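Local coordinates for RagA protein (Porphyromonas gingivalis, PDB 6SLN) that is a TonB-dependent receptor of the outer membrane that probably carries peptides across it into the bacterial periplasm, at residues 121-126 with 971-976; 783-786 with 790-793; 836-841 with 868-873. All coordinates share one frame; numbering follows the deposited sequence.

Contact 1. Residues 121-126 with 971-976; sequences ALQGQV and DPEAGG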
loop_
_atom_site.group_PDB
_atom_site.type_symbol
_atom_site.label_atom_id
_atom_site.label_comp_id
_atom_site.label_asym_id
_atom_site.label_seq_id
_atom_site.Cartn_x
_atom_site.Cartn_y
_atom_site.Cartn_z
ATOM N N ALA A 121 13.793 33.062 -6.208
ATOM C CA ALA A 121 13.526 34.405 -6.716
ATOM C C ALA A 121 13.799 35.499 -5.690
ATOM O O ALA A 121 13.719 36.680 -6.043
ATOM C CB ALA A 121 12.074 34.502 -7.196
ATOM N N LEU A 122 14.097 35.144 -4.436
ATOM C CA LEU A 122 14.417 36.124 -3.410
ATOM C C LEU A 122 15.898 36.165 -3.086
ATOM O O LEU A 122 16.317 36.995 -2.281
ATOM C CB LEU A 122 13.568 35.875 -2.153
ATOM C CG LEU A 122 12.162 36.371 -2.506
ATOM C CD1 LEU A 122 11.190 35.226 -2.752
ATOM C CD2 LEU A 122 11.600 37.416 -1.516
ATOM N N GLN A 123 16.696 35.301 -3.702
ATOM C CA GLN A 123 18.141 35.435 -3.609
ATOM C C GLN A 123 18.565 36.816 -4.064
ATOM O O GLN A 123 18.281 37.219 -5.196
ATOM C CB GLN A 123 18.824 34.374 -4.452
ATOM C CG GLN A 123 20.226 34.121 -4.018
ATOM C CD GLN A 123 20.980 33.263 -4.992
ATOM O OE1 GLN A 123 20.926 33.491 -6.199
ATOM N NE2 GLN A 123 21.684 32.259 -4.480
ATOM N N GLY A 124 19.216 37.553 -3.167
ATOM C CA GLY A 124 19.662 38.897 -3.450
ATOM C C GLY A 124 18.641 39.993 -3.252
ATOM O O GLY A 124 18.960 41.156 -3.522
ATOM N N GLN A 125 17.435 39.679 -2.768
ATOM C CA GLN A 125 16.350 40.655 -2.725
ATOM C C GLN A 125 16.083 41.226 -1.335
ATOM O O GLN A 125 15.521 42.325 -1.225
ATOM C CB GLN A 125 15.058 40.025 -3.268
ATOM C CG GLN A 125 15.130 39.605 -4.732
ATOM C CD GLN A 125 15.456 40.765 -5.646
ATOM O OE1 GLN A 125 14.787 41.798 -5.618
ATOM N NE2 GLN A 125 16.491 40.603 -6.463
ATOM N N VAL A 126 16.463 40.525 -0.272
ATOM C CA VAL A 126 16.177 40.987 1.078
ATOM C C VAL A 126 17.450 40.948 1.917
ATOM O O VAL A 126 18.080 39.894 2.051
ATOM C CB VAL A 126 15.072 40.148 1.736
ATOM C CG1 VAL A 126 14.822 40.632 3.154
ATOM C CG2 VAL A 126 13.797 40.225 0.921
ATOM N N ASP A 971 28.937 24.609 -10.769
ATOM C CA ASP A 971 28.098 25.615 -10.127
ATOM C C ASP A 971 28.629 25.929 -8.729
ATOM O O ASP A 971 28.602 25.058 -7.842
ATOM C CB ASP A 971 26.640 25.128 -10.066
ATOM C CG ASP A 971 25.673 26.211 -9.602
ATOM O OD1 ASP A 971 26.121 27.352 -9.308
ATOM O OD2 ASP A 971 24.452 25.914 -9.519
ATOM N N PRO A 972 29.111 27.153 -8.489
ATOM C CA PRO A 972 29.528 27.506 -7.123
ATOM C C PRO A 972 28.380 27.439 -6.121
ATOM O O PRO A 972 28.624 27.198 -4.935
ATOM C CB PRO A 972 30.094 28.929 -7.276
ATOM C CG PRO A 972 29.494 29.468 -8.544
ATOM C CD PRO A 972 29.180 28.290 -9.421
ATOM N N GLU A 973 27.131 27.602 -6.563
ATOM C CA GLU A 973 26.000 27.478 -5.651
ATOM C C GLU A 973 25.706 26.034 -5.270
ATOM O O GLU A 973 25.065 25.793 -4.244
ATOM C CB GLU A 973 24.748 28.100 -6.271
ATOM C CG GLU A 973 23.568 28.272 -5.312
ATOM C CD GLU A 973 22.446 29.088 -5.931
ATOM O OE1 GLU A 973 21.364 29.226 -5.317
ATOM O OE2 GLU A 973 22.653 29.602 -7.047
ATOM N N ALA A 974 26.158 25.070 -6.055
ATOM C CA ALA A 974 25.635 23.713 -5.930
ATOM C C ALA A 974 26.411 22.942 -4.868
ATOM O O ALA A 974 27.168 22.013 -5.142
ATOM C CB ALA A 974 25.669 23.003 -7.277
ATOM N N GLY A 975 26.179 23.317 -3.631
ATOM C CA GLY A 975 26.759 22.580 -2.525
ATOM C C GLY A 975 27.025 23.486 -1.342
ATOM O O GLY A 975 26.835 24.697 -1.391
ATOM N N GLY A 976 27.469 22.864 -0.264
ATOM C CA GLY A 976 27.749 23.641 0.917
ATOM C C GLY A 976 29.221 23.611 1.225
ATOM O O GLY A 976 29.962 24.562 0.931
#
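Gln123 of the plug domain and Glu973 of the barrel's late loop 971-976 reach toward each other from opposite directions, across backbones that stand 11.4 Å apart between Gln123 CA and Glu973 CA. This is a plug-to-barrel contact of a TonB-dependent receptor, made by two extended polar side chains. The barrel segment starts with Asp971, which opens a type I beta turn closed by the bond from Ala974 N to Asp971 O (3.0 Å). Its side chain adds an Asx turn, for Asp971 OD1 accepts from Glu973 N at 2.9 Å, the donor standing well above the carboxylate plane. Pro972 fills the second position of the turn and packs on Phe926 and Arg928 of strand 921-937. Glu973 follows, with CG trans to its own nitrogen (chi1 -169°) and the rest of the chain straight, which carries the carboxylate out to the plug. There Glu973 OE1 lies 3.2 Å from Gln123 NE2, with the amide and carboxylate planes turned 36° apart. Both groups also have partners around them: Glu973 OE2 forms a salt bridge with Arg928 and Glu973 OE1 accepts from Thr133 N, while Gln123 OE1 takes a hydrogen bond from Lys930 and Gln123 NE2 gives one to Val131 O. The two buried groups thus sit in a polar network drawing on both plug and barrel. Ala974 is the centre of an inverse gamma turn, whose bond runs from Gly975 N to Glu973 O at 2.8 Å.

Contact 2. Residues 783-786 with 790-793; sequences TIWE and PNSF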
loop_
_atom_site.group_PDB
_atom_site.type_symbol
_atom_site.label_atom_id
_atom_site.label_comp_id
_atom_site.label_asym_id
_atom_site.label_seq_id
_atom_site.Cartn_x
_atom_site.Cartn_y
_atom_site.Cartn_z
ATOM N N THR A 783 35.483 20.201 7.970
ATOM C CA THR A 783 34.942 21.282 8.786
ATOM C C THR A 783 35.182 21.009 10.275
ATOM O O THR A 783 35.405 19.872 10.707
ATOM C CB THR A 783 33.438 21.467 8.537
ATOM O OG1 THR A 783 32.729 20.337 9.070
ATOM C CG2 THR A 783 33.137 21.623 7.042
ATOM N N ILE A 784 35.117 22.070 11.076
ATOM C CA ILE A 784 35.332 21.951 12.513
ATOM C C ILE A 784 34.444 22.945 13.245
ATOM O O ILE A 784 34.193 24.063 12.772
ATOM C CB ILE A 784 36.808 22.164 12.902
ATOM C CG1 ILE A 784 37.064 21.699 14.338
ATOM C CG2 ILE A 784 37.177 23.622 12.784
ATOM C CD1 ILE A 784 38.490 21.832 14.779
ATOM N N TRP A 785 33.931 22.496 14.386
ATOM C CA TRP A 785 33.386 23.359 15.415
ATOM C C TRP A 785 34.508 23.692 16.403
ATOM O O TRP A 785 35.144 22.782 16.948
ATOM C CB TRP A 785 32.231 22.652 16.112
ATOM C CG TRP A 785 31.039 22.372 15.222
ATOM C CD1 TRP A 785 30.664 23.056 14.096
ATOM C CD2 TRP A 785 30.053 21.344 15.410
ATOM N NE1 TRP A 785 29.514 22.510 13.576
ATOM C CE2 TRP A 785 29.121 21.461 14.368
ATOM C CE3 TRP A 785 29.873 20.338 16.360
ATOM C CZ2 TRP A 785 28.023 20.611 14.255
ATOM C CZ3 TRP A 785 28.782 19.486 16.232
ATOM C CH2 TRP A 785 27.876 19.632 15.196
ATOM N N GLU A 786 34.781 24.983 16.607
ATOM C CA GLU A 786 35.802 25.406 17.563
ATOM C C GLU A 786 35.350 26.668 18.290
ATOM O O GLU A 786 34.985 27.661 17.655
ATOM C CB GLU A 786 37.146 25.644 16.872
ATOM C CG GLU A 786 38.270 25.946 17.840
ATOM C CD GLU A 786 39.624 25.896 17.179
ATOM O OE1 GLU A 786 39.670 25.551 15.991
ATOM O OE2 GLU A 786 40.642 26.200 17.840
ATOM N N PRO A 790 33.651 30.881 13.985
ATOM C CA PRO A 790 32.574 30.296 13.173
ATOM C C PRO A 790 32.918 28.882 12.739
ATOM O O PRO A 790 34.078 28.455 12.766
ATOM C CB PRO A 790 32.483 31.230 11.961
ATOM C CG PRO A 790 33.835 31.880 11.895
ATOM C CD PRO A 790 34.257 32.051 13.332
ATOM N N ASN A 791 31.865 28.140 12.389
ATOM C CA ASN A 791 32.013 26.885 11.660
ATOM C C ASN A 791 33.002 27.099 10.529
ATOM O O ASN A 791 32.762 27.914 9.630
ATOM C CB ASN A 791 30.647 26.459 11.112
ATOM C CG ASN A 791 30.631 25.037 10.584
ATOM O OD1 ASN A 791 31.590 24.284 10.770
ATOM N ND2 ASN A 791 29.540 24.660 9.925
ATOM N N SER A 792 34.142 26.418 10.610
ATOM C CA SER A 792 35.274 26.709 9.743
ATOM C C SER A 792 35.805 25.432 9.099
ATOM O O SER A 792 35.485 24.316 9.519
ATOM C CB SER A 792 36.394 27.420 10.520
ATOM O OG SER A 792 35.966 28.711 10.930
ATOM N N PHE A 793 36.605 25.610 8.047
ATOM C CA PHE A 793 37.171 24.460 7.358
ATOM C C PHE A 793 38.385 23.928 8.117
ATOM O O PHE A 793 39.011 24.627 8.920
ATOM C CB PHE A 793 37.524 24.810 5.905
ATOM C CG PHE A 793 36.324 24.848 5.001
ATOM C CD1 PHE A 793 35.771 23.664 4.510
ATOM C CD2 PHE A 793 35.710 26.055 4.684
ATOM C CE1 PHE A 793 34.665 23.681 3.703
ATOM C CE2 PHE A 793 34.584 26.073 3.878
ATOM C CZ PHE A 793 34.069 24.881 3.386
#
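Ile784 and Ser792 exchange both of their backbone hydrogen bonds, forming the hydrogen-bonded pair of an antiparallel beta hairpin made by strands 783-786 and 792-802. The bond from Ser792 N to Ile784 O is 3.2 Å long and nearly straight (175° at the hydrogen), lying in the carbonyl plane; the return bond from Ile784 N to Ser792 O is shorter, at 2.8 Å. Ser792 O also meets the CA of Thr783, a CA-H...O contact that joins two donors from successive residues on one acceptor. One step along, Thr783 faces Phe793 in a non-hydrogen-bonded pair. A side-chain hydrogen bond stays within the second segment: Ser792 OG donates to Pro790 O at 2.6 Å, folding the hydroxyl back over the residue two before it.

The side-chain contacts are looser. Ile784 and Ser792 turn their side chains to the same face, and CG2 of Ile784 comes 4.5 Å from CB of Ser792. Thr783 and Phe793 diverge from their pair, so that only the methyl CG2 of Thr783 nears CD1 of the Phe793 ring, at 4.2 Å and obliquely. In an indole-amide packing, the chi1 of Asn791 (-168°, CG trans to the backbone nitrogen) brings its amide toward Trp785; Asn791 CG lies 4.0 Å from Trp785 CD1, the two planes 59° apart. Trp785 also packs on Leu152, in the chain's plug region.

Thr783 and Asn791 both touch the bound peptide, Thr783 against its backbone and Asn791 against a polar side chain. The two clear cross-strand hydrogen bonds thus run between main chains, while these two side chains lie within reach of the ligand, so this hairpin borders the peptide site.

Contact 3. Residues 836-841 with 868-873; sequences IDKSVT and GKWMIN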
loop_
_atom_site.group_PDB
_atom_site.type_symbol
_atom_site.label_atom_id
_atom_site.label_comp_id
_atom_site.label_asym_id
_atom_site.label_seq_id
_atom_site.Cartn_x
_atom_site.Cartn_y
_atom_site.Cartn_z
ATOM N N ILE A 836 41.102 26.529 9.389
ATOM C CA ILE A 836 41.317 27.454 8.284
ATOM C C ILE A 836 40.440 28.679 8.492
ATOM O O ILE A 836 39.268 28.557 8.862
ATOM C CB ILE A 836 41.022 26.761 6.939
ATOM C CG1 ILE A 836 41.859 25.485 6.847
ATOM C CG2 ILE A 836 41.230 27.698 5.771
ATOM C CD1 ILE A 836 43.345 25.745 6.659
ATOM N N ASP A 837 41.005 29.863 8.258
ATOM C CA ASP A 837 40.236 31.093 8.417
ATOM C C ASP A 837 39.314 31.319 7.220
ATOM O O ASP A 837 39.347 32.379 6.586
ATOM C CB ASP A 837 41.170 32.289 8.611
ATOM C CG ASP A 837 40.491 33.455 9.311
ATOM O OD1 ASP A 837 39.511 33.229 10.064
ATOM O OD2 ASP A 837 40.948 34.604 9.102
ATOM N N LYS A 838 38.493 30.326 6.901
ATOM C CA LYS A 838 37.485 30.439 5.858
ATOM C C LYS A 838 36.229 29.793 6.408
ATOM O O LYS A 838 36.296 28.663 6.901
ATOM C CB LYS A 838 37.939 29.749 4.571
ATOM C CG LYS A 838 39.200 30.335 3.932
ATOM C CD LYS A 838 39.750 29.421 2.839
ATOM C CE LYS A 838 41.102 29.889 2.303
ATOM N NZ LYS A 838 42.084 28.750 2.225
ATOM N N SER A 839 35.099 30.508 6.366
ATOM C CA SER A 839 33.892 30.062 7.071
ATOM C C SER A 839 33.018 29.197 6.177
ATOM O O SER A 839 32.857 29.481 4.993
ATOM C CB SER A 839 33.060 31.242 7.594
ATOM O OG SER A 839 33.837 32.235 8.244
ATOM N N VAL A 840 32.427 28.155 6.765
ATOM C CA VAL A 840 31.648 27.192 5.996
ATOM C C VAL A 840 30.289 27.756 5.592
ATOM O O VAL A 840 29.778 27.431 4.514
ATOM C CB VAL A 840 31.513 25.882 6.785
ATOM C CG1 VAL A 840 31.048 24.748 5.878
ATOM C CG2 VAL A 840 32.844 25.536 7.383
ATOM N N THR A 841 29.694 28.603 6.414
ATOM C CA THR A 841 28.506 29.355 6.007
ATOM C C THR A 841 28.948 30.710 5.468
ATOM O O THR A 841 29.694 31.418 6.150
ATOM C CB THR A 841 27.555 29.552 7.190
ATOM O OG1 THR A 841 27.292 28.298 7.834
ATOM C CG2 THR A 841 26.241 30.188 6.761
ATOM N N GLY A 868 32.529 35.124 0.211
ATOM C CA GLY A 868 33.032 34.387 1.345
ATOM C C GLY A 868 32.685 32.917 1.353
ATOM O O GLY A 868 33.013 32.230 2.332
ATOM N N LYS A 869 32.054 32.411 0.287
ATOM C CA LYS A 869 31.779 30.987 0.149
ATOM C C LYS A 869 33.034 30.252 -0.312
ATOM O O LYS A 869 33.696 30.660 -1.274
ATOM C CB LYS A 869 30.618 30.764 -0.828
ATOM C CG LYS A 869 30.190 29.310 -1.037
ATOM C CD LYS A 869 28.666 29.223 -1.216
ATOM C CE LYS A 869 28.224 28.042 -2.061
ATOM N NZ LYS A 869 28.686 26.697 -1.589
ATOM N N TRP A 870 33.379 29.195 0.410
ATOM C CA TRP A 870 34.364 28.215 -0.001
ATOM C C TRP A 870 33.671 26.865 -0.088
ATOM O O TRP A 870 32.556 26.673 0.414
ATOM C CB TRP A 870 35.553 28.170 0.970
ATOM C CG TRP A 870 36.091 29.550 1.250
ATOM C CD1 TRP A 870 35.604 30.452 2.159
ATOM C CD2 TRP A 870 37.179 30.208 0.576
ATOM N NE1 TRP A 870 36.340 31.621 2.102
ATOM C CE2 TRP A 870 37.309 31.493 1.142
ATOM C CE3 TRP A 870 38.063 29.829 -0.432
ATOM C CZ2 TRP A 870 38.282 32.392 0.729
ATOM C CZ3 TRP A 870 39.038 30.740 -0.850
ATOM C CH2 TRP A 870 39.131 31.999 -0.274
ATOM N N MET A 871 34.332 25.931 -0.757
ATOM C CA MET A 871 33.729 24.643 -1.049
ATOM C C MET A 871 34.844 23.701 -1.451
ATOM O O MET A 871 35.754 24.087 -2.186
ATOM C CB MET A 871 32.689 24.754 -2.169
ATOM C CG MET A 871 31.635 23.648 -2.142
ATOM S SD MET A 871 30.115 24.057 -3.043
ATOM C CE MET A 871 30.785 24.688 -4.596
ATOM N N ILE A 872 34.798 22.485 -0.931
ATOM C CA ILE A 872 35.739 21.465 -1.370
ATOM C C ILE A 872 35.198 20.882 -2.666
ATOM O O ILE A 872 34.058 20.413 -2.717
ATOM C CB ILE A 872 35.928 20.382 -0.299
ATOM C CG1 ILE A 872 36.425 21.022 0.987
ATOM C CG2 ILE A 872 36.866 19.276 -0.783
ATOM C CD1 ILE A 872 36.216 20.176 2.181
ATOM N N ASN A 873 36.004 20.943 -3.725
ATOM C CA ASN A 873 35.622 20.409 -5.021
ATOM C C ASN A 873 35.994 18.939 -5.053
ATOM O O ASN A 873 37.045 18.547 -5.555
ATOM C CB ASN A 873 36.287 21.173 -6.151
ATOM C CG ASN A 873 35.669 20.847 -7.492
ATOM O OD1 ASN A 873 35.077 19.780 -7.655
ATOM N ND2 ASN A 873 35.778 21.773 -8.453
#
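Lys838 lays its aliphatic chain over one face of the Trp870 indole, and this CH-pi packing makes up the tight part of the contact. The chain is fitted to the ring atom by atom. Lys838 CB sits over the pyrrole side, 3.4 Å from Trp870 CD1. Next along, Lys838 CG lies 3.6 Å from Trp870 CE2. Lys838 CD is centred on the six-membered ring of Trp870, 3.5 Å from its centroid and 13° off the normal, and this approach is a CH-pi contact. Lys838 CE continues across the ring, 3.9 Å from Trp870 CZ3, before the chain bends at its final torsion (chi4 133°) and lifts NZ away from the ring plane. Lys838 NZ ends 5.0 Å from the same Trp870 centroid, so any cation-pi attraction is weak at most. The side chains cross at about a right angle. Lys838 also touches Leu921, and Trp870 packs on Phe793 of strand 792-802 and Asn923 of strand 921-937.

The remainder is loose. Ser839 O approaches Trp870 at the ring edge, 4.1 Å from Trp870 CD1, and stands 3.8 Å from Gly868 O. No hydrogen bond crosses the segments. The four touching residues are all partly exposed, and the chain turns a corner at residues 837-838.

The contact thus joins the connection between strands 833-836 and 844-853 to the C-terminal end of barrel strand 857-873 by dispersion and CH-pi attraction, in which the lysine serves mainly as a hydrocarbon chain, with the ammonium group held above the ring, too far for more than a weak attraction.

In the fold
Contact 1 is buried near the middle of the chain and joins plug to barrel through charged and amide groups; contact 2 is equally buried but is a main-chain hairpin, and contact 3 is a surface CH-pi contact. Contacts 2 and 3 share a neighbourhood, their centres about 10 Å apart: the backbone of 790-793 bonds to that of 836-841, through Phe793 O with Ile836 N and Asn791 O with Val840 N, and both border the bound peptide. Contact 1 meets contact 3 where Lys869 NZ probably donates to Gly975 O. Contacts 1 and 2 do not touch. Chemistry follows the elements joined more than burial: polar side chains, main-chain bonds or alkyl-on-indole packing.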